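Local coordinates for retropepsin-like aspartic endopeptidase domain-containing protein (Legionella pneumophila subsp. pneumophila str. Philadelphia 1, PDB 2PMA), which is of unknown function but probably belongs to the retropepsin-like aspartic endopeptidases, a group that includes putative ATP-dependent zinc proteases, at residues A[48-53]-A[59-64]. Numbering follows the deposited sequence.
Sequences YLRFTV and DYSFEG
Phe-62 sets its CB over one face of the Phe-51 ring, 3.8 Å from the ring centroid and 24° off the normal, a CH-pi contact with Phe-51 CZ 3.4 Å from Phe-62 CB. The rings are near parallel, planes 14° apart, but with centroids 5.6 Å apart little of one lies over the other. Phe-51 CG stands between backbone N and carbonyl carbon (chi1 59°), which brings the ring against Phe-62 CB. Two residues on from Phe-51, on the same face, Val-53 CG2 lies 3.7 Å from Phe-62 CE2. Glu-63 lies on the opposite face of the sheet with Arg-50, its partner in a non-hydrogen-bonded pair. Glu-63 OE2 accepts from both Arg-50 NE and Arg-50 NH2, each at 3.2 Å, a side-on salt bridge close to the guanidinium plane. Backbone bonds run Leu-49 N to Gly-64 O and Gly-64 N to Leu-49 O, both 2.9 Å; Phe-51 with Phe-62 and Val-53 with Tyr-60 repeat this antiparallel pattern between the arms of hairpin 46-55 and 58-71. Strand 31-43 bonds the other edge of 46-55 at Tyr-48, Arg-50 and Thr-52, while Val-94 of strand 90-100 packs on Phe-51 and Leu-18 of strand 18-24 on Val-53 and Phe-62.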
loop_
_atom_site.group_PDB
_atom_site.type_symbol
_atom_site.label_atom_id
_atom_site.label_comp_id
_atom_site.label_asym_id
_atom_site.label_seq_id
_atom_site.Cartn_x
_atom_site.Cartn_y
_atom_site.Cartn_z
ATOM N N TYR A 48 -12.475 2.076 -11.709
ATOM C CA TYR A 48 -11.905 1.319 -10.616
ATOM C C TYR A 48 -10.985 0.330 -11.292
ATOM O O TYR A 48 -11.230 -0.062 -12.472
ATOM C CB TYR A 48 -13.007 0.524 -9.867
ATOM C CG TYR A 48 -13.737 1.361 -8.847
ATOM C CD1 TYR A 48 -13.519 1.170 -7.485
ATOM C CD2 TYR A 48 -14.632 2.369 -9.251
ATOM C CE1 TYR A 48 -14.181 1.953 -6.522
ATOM C CE2 TYR A 48 -15.288 3.164 -8.296
ATOM C CZ TYR A 48 -15.052 2.941 -6.942
ATOM O OH TYR A 48 -15.699 3.732 -6.005
ATOM N N LEU A 49 -9.976 -0.133 -10.550
ATOM C CA LEU A 49 -9.218 -1.312 -10.972
ATOM C C LEU A 49 -9.518 -2.464 -10.018
ATOM O O LEU A 49 -9.596 -2.265 -8.787
ATOM C CB LEU A 49 -7.718 -1.005 -10.932
ATOM C CG LEU A 49 -7.214 0.106 -11.857
ATOM C CD1 LEU A 49 -5.720 0.072 -11.784
ATOM C CD2 LEU A 49 -7.657 -0.146 -13.332
ATOM N N ARG A 50 -9.736 -3.639 -10.587
ATOM C CA ARG A 50 -9.776 -4.880 -9.807
ATOM C C ARG A 50 -8.387 -5.470 -9.926
ATOM O O ARG A 50 -7.784 -5.463 -11.015
ATOM C CB ARG A 50 -10.798 -5.839 -10.407
ATOM C CG ARG A 50 -10.982 -7.141 -9.654
ATOM C CD ARG A 50 -11.983 -8.056 -10.430
ATOM N NE ARG A 50 -13.334 -7.479 -10.388
ATOM C CZ ARG A 50 -14.232 -7.540 -11.372
ATOM N NH1 ARG A 50 -13.939 -8.139 -12.534
ATOM N NH2 ARG A 50 -15.434 -6.987 -11.202
ATOM N N PHE A 51 -7.859 -5.966 -8.815
ATOM C CA PHE A 51 -6.530 -6.529 -8.834
ATOM C C PHE A 51 -6.375 -7.580 -7.751
ATOM O O PHE A 51 -7.149 -7.600 -6.759
ATOM C CB PHE A 51 -5.474 -5.394 -8.650
ATOM C CG PHE A 51 -5.607 -4.606 -7.352
ATOM C CD1 PHE A 51 -6.459 -3.481 -7.261
ATOM C CD2 PHE A 51 -4.854 -4.973 -6.227
ATOM C CE1 PHE A 51 -6.568 -2.739 -6.082
ATOM C CE2 PHE A 51 -4.954 -4.267 -5.037
ATOM C CZ PHE A 51 -5.802 -3.123 -4.943
ATOM N N THR A 52 -5.373 -8.423 -7.941
ATOM C CA THR A 52 -5.070 -9.484 -6.969
ATOM C C THR A 52 -3.789 -9.138 -6.244
ATOM O O THR A 52 -2.738 -8.789 -6.873
ATOM C CB THR A 52 -5.034 -10.829 -7.740
ATOM O OG1 THR A 52 -6.359 -11.074 -8.220
ATOM C CG2 THR A 52 -4.588 -12.013 -6.856
ATOM N N VAL A 53 -3.790 -9.310 -4.921
ATOM C CA VAL A 53 -2.533 -9.438 -4.198
ATOM C C VAL A 53 -2.180 -10.905 -3.902
ATOM O O VAL A 53 -2.899 -11.571 -3.147
ATOM C CB VAL A 53 -2.614 -8.650 -2.856
ATOM C CG1 VAL A 53 -1.274 -8.783 -2.035
ATOM C CG2 VAL A 53 -2.995 -7.179 -3.146
ATOM N N ASP A 59 -4.365 -15.935 -2.815
ATOM C CA ASP A 59 -4.594 -14.676 -3.529
ATOM C C ASP A 59 -5.760 -13.921 -2.858
ATOM O O ASP A 59 -6.746 -14.581 -2.424
ATOM C CB ASP A 59 -5.040 -14.981 -4.974
ATOM C CG ASP A 59 -3.953 -15.598 -5.842
ATOM O OD1 ASP A 59 -2.775 -15.289 -5.648
ATOM O OD2 ASP A 59 -4.310 -16.379 -6.763
ATOM N N TYR A 60 -5.684 -12.570 -2.834
ATOM C CA TYR A 60 -6.752 -11.699 -2.275
ATOM C C TYR A 60 -7.129 -10.683 -3.347
ATOM O O TYR A 60 -6.255 -9.954 -3.808
ATOM C CB TYR A 60 -6.278 -10.921 -0.999
ATOM C CG TYR A 60 -5.931 -11.936 0.148
ATOM C CD1 TYR A 60 -6.843 -12.185 1.184
ATOM C CD2 TYR A 60 -4.756 -12.688 0.113
ATOM C CE1 TYR A 60 -6.548 -13.196 2.190
ATOM C CE2 TYR A 60 -4.436 -13.646 1.111
ATOM C CZ TYR A 60 -5.357 -13.882 2.149
ATOM O OH TYR A 60 -5.106 -14.820 3.118
ATOM N N SER A 61 -8.425 -10.591 -3.633
ATOM C CA SER A 61 -8.912 -9.706 -4.690
ATOM C C SER A 61 -9.415 -8.390 -4.072
ATOM O O SER A 61 -10.120 -8.399 -3.009
ATOM C CB SER A 61 -10.010 -10.429 -5.484
ATOM O OG SER A 61 -10.410 -9.620 -6.590
ATOM N N PHE A 62 -9.038 -7.269 -4.704
ATOM C CA PHE A 62 -9.488 -5.960 -4.259
ATOM C C PHE A 62 -10.065 -5.174 -5.430
ATOM O O PHE A 62 -9.751 -5.459 -6.591
ATOM C CB PHE A 62 -8.278 -5.171 -3.746
ATOM C CG PHE A 62 -7.676 -5.721 -2.492
ATOM C CD1 PHE A 62 -8.052 -5.185 -1.259
ATOM C CD2 PHE A 62 -6.758 -6.769 -2.537
ATOM C CE1 PHE A 62 -7.531 -5.685 -0.054
ATOM C CE2 PHE A 62 -6.200 -7.264 -1.349
ATOM C CZ PHE A 62 -6.593 -6.713 -0.092
ATOM N N GLU A 63 -10.857 -4.145 -5.114
ATOM C CA GLU A 63 -11.161 -3.103 -6.117
ATOM C C GLU A 63 -10.779 -1.761 -5.484
ATOM O O GLU A 63 -10.961 -1.542 -4.257
ATOM C CB GLU A 63 -12.633 -3.117 -6.520
ATOM C CG GLU A 63 -13.060 -4.475 -7.139
ATOM C CD GLU A 63 -14.480 -4.454 -7.717
ATOM O OE1 GLU A 63 -15.207 -3.501 -7.403
ATOM O OE2 GLU A 63 -14.837 -5.403 -8.477
ATOM N N GLY A 64 -10.231 -0.871 -6.285
ATOM C CA GLY A 64 -9.850 0.447 -5.771
ATOM C C GLY A 64 -10.110 1.502 -6.829
ATOM O O GLY A 64 -9.973 1.225 -8.012
#